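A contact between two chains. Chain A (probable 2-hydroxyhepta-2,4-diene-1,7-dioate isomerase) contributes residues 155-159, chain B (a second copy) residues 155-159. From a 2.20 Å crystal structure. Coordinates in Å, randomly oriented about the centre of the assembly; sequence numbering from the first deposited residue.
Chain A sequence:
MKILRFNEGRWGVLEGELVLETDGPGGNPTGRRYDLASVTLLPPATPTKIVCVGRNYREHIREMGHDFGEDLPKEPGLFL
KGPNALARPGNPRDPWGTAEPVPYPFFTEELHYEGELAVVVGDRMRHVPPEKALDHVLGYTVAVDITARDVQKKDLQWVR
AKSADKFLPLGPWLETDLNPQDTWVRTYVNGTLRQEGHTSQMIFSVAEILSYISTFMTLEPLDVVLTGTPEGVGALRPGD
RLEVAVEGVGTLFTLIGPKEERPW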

# COMPACT_ATOMS: atom_id res chain seq x y z
N ASP A 155 -0.47 -9.67 -16.70
CA ASP A 155 -1.19 -8.52 -16.13
C ASP A 155 -0.56 -7.16 -16.44
O ASP A 155 0.58 -7.08 -16.89
N LEU A 156 -1.31 -6.10 -16.18
CA LEU A 156 -0.82 -4.74 -16.41
C LEU A 156 0.35 -4.44 -15.47
O LEU A 156 1.39 -3.94 -15.89
N GLN A 157 0.15 -4.77 -14.19
CA GLN A 157 1.16 -4.58 -13.16
C GLN A 157 1.17 -5.82 -12.27
O GLN A 157 0.26 -6.65 -12.33
N TRP A 158 2.20 -5.94 -11.43
CA TRP A 158 2.35 -7.10 -10.56
C TRP A 158 1.44 -7.12 -9.33
O TRP A 158 1.85 -7.57 -8.26
N VAL A 159 0.20 -6.66 -9.47
CA VAL A 159 -0.69 -6.64 -8.33
C VAL A 159 -1.06 -8.04 -7.82
O VAL A 159 -0.79 -8.36 -6.66
N ASP B 155 10.53 2.44 -15.82
CA ASP B 155 10.69 1.81 -14.50
C ASP B 155 10.20 0.37 -14.50
O ASP B 155 9.41 -0.04 -15.37
N LEU B 156 10.66 -0.42 -13.53
CA LEU B 156 10.26 -1.82 -13.40
C LEU B 156 8.74 -1.85 -13.27
O LEU B 156 8.06 -2.60 -13.96
N GLN B 157 8.22 -1.03 -12.36
CA GLN B 157 6.79 -0.93 -12.11
C GLN B 157 6.44 0.54 -11.91
O GLN B 157 7.33 1.38 -11.73
N TRP B 158 5.15 0.86 -11.93
CA TRP B 158 4.68 2.24 -11.80
C TRP B 158 4.74 2.87 -10.42
O TRP B 158 3.92 3.74 -10.10
N VAL B 159 5.70 2.46 -9.60
CA VAL B 159 5.81 3.00 -8.25
C VAL B 159 6.07 4.51 -8.25
O VAL B 159 5.31 5.28 -7.67

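The two copies meet through the same short loop, and the contact reads as one motif used twice: each glutamine reaches across to the backbone of the opposing tryptophan. The backbones come nearest at Gln157, with the CA of Gln157(A) 6.8 Å from the CA of Gln157(B), and the CB bonds of Gln157 and Trp158 in both chains point toward the partner.

The glutamine conformation is the key to the design. Both Gln157 side chains are m at chi1 and m at chi2, with chi3 at -71° in A and -76° in B. This fold turns the amide back on its own chain, where NE2 of Gln157(A) donates to O of Leu156(A) at 3.1 Å and NE2 of Gln157(B) to O of Leu156(B) at 3.0 Å. With NE2 so held, OE1 faces the partner. The N of Trp158(B) donates to OE1 of Gln157(A) at 2.9 Å, and the N of Trp158(A) to OE1 of Gln157(B) at 2.8 Å, both nearly linear. The price is that OE1 of Gln157(A) lies 3.0 Å from OE1 of Gln157(B), two acceptors with no bond between them; each is nonetheless satisfied by a backbone N-H.

Trp158, at the N-cap position before a helix, adopts m at chi1 in both chains, with chi2 at -9°. Its ring lies against the partner's glutamine: CG of Gln157(A) sits 4.1 Å from the centroid of the six-membered ring of Trp158(B), only 16° off the normal, and CG of Gln157(B) does the same over Trp158(A). NE2 of each glutamine lies over the same indole face but at its five-membered ring, near NE1, so the indole covers both the methylene and the amide. The approach of NE2 of Gln157(A) to NE1 of Trp158(B), 3.2 Å, brings two donors together and is not a hydrogen bond.

Leu156 adds an apolar contact to the partner's indole. Its CB points sideways, but the end of the side chain comes nearer: CD2 of Leu156(A) is 3.7 Å from CH2 of Trp158(B), and CD2 of Leu156(B) 3.5 Å from CH2 of Trp158(A). Here the copies differ, since Leu156(A) is t at chi1 and p at chi2, whereas Leu156(B) lies between wells at both angles, yet both make the contact.

Two waters complete the polar network. Water 1 donates to O of Leu156(A) and accepts from NE2 of Gln157(B); water 2 does the same between O of Leu156(B) and NE2 of Gln157(A). Asp155 and Val159 stay out of the contact.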

# COMPACT_ATOMS: atom_id res chain seq x y z
CB ASP A 155 -1.31 -8.66 -14.60
CG ASP A 155 -2.12 -9.88 -14.19
OD1 ASP A 155 -2.63 -10.59 -15.08
OD2 ASP A 155 -2.26 -10.13 -12.97
CB LEU A 156 -1.95 -3.73 -16.16
CG LEU A 156 -1.62 -2.26 -16.39
CD1 LEU A 156 -1.34 -2.01 -17.87
CD2 LEU A 156 -2.78 -1.40 -15.91
CB GLN A 157 0.84 -3.33 -12.32
CG GLN A 157 1.03 -2.00 -13.06
CD GLN A 157 2.49 -1.62 -13.22
OE1 GLN A 157 3.16 -1.26 -12.25
NE2 GLN A 157 2.99 -1.70 -14.46
CB TRP A 158 3.80 -7.23 -10.10
CG TRP A 158 4.80 -7.30 -11.22
CD1 TRP A 158 4.54 -7.44 -12.56
CD2 TRP A 158 6.23 -7.24 -11.11
NE1 TRP A 158 5.71 -7.46 -13.28
CE2 TRP A 158 6.76 -7.34 -12.41
CE3 TRP A 158 7.11 -7.11 -10.02
CZ2 TRP A 158 8.14 -7.32 -12.66
CZ3 TRP A 158 8.48 -7.08 -10.28
CH2 TRP A 158 8.98 -7.18 -11.58
CB VAL A 159 -1.97 -5.84 -8.61
CG1 VAL A 159 -2.85 -5.82 -7.38
CG2 VAL A 159 -1.59 -4.41 -8.99
CB ASP B 155 9.93 2.60 -13.43
CG ASP B 155 10.63 3.89 -13.03
OD1 ASP B 155 11.72 4.19 -13.58
OD2 ASP B 155 10.09 4.62 -12.17
CB LEU B 156 10.89 -2.43 -12.14
CG LEU B 156 11.40 -3.88 -12.13
CD1 LEU B 156 11.10 -4.49 -10.77
CD2 LEU B 156 10.76 -4.70 -13.23
CB GLN B 157 6.39 -1.76 -10.88
CG GLN B 157 6.49 -3.27 -11.10
CD GLN B 157 5.34 -3.82 -11.93
OE1 GLN B 157 4.23 -3.98 -11.43
NE2 GLN B 157 5.61 -4.11 -13.20
CB TRP B 158 3.25 2.35 -12.33
CG TRP B 158 3.09 1.86 -13.73
CD1 TRP B 158 4.08 1.51 -14.60
CD2 TRP B 158 1.86 1.69 -14.43
NE1 TRP B 158 3.54 1.12 -15.80
CE2 TRP B 158 2.18 1.22 -15.72
CE3 TRP B 158 0.51 1.88 -14.09
CZ2 TRP B 158 1.20 0.95 -16.68
CZ3 TRP B 158 -0.46 1.60 -15.04
CH2 TRP B 158 -0.11 1.15 -16.32
CB VAL B 159 6.94 2.30 -7.47
CG1 VAL B 159 7.06 2.90 -6.07
CG2 VAL B 159 6.66 0.82 -7.38
O HOH W 1 4.03 -5.17 -15.72
O HOH W 2 5.94 -1.66 -15.76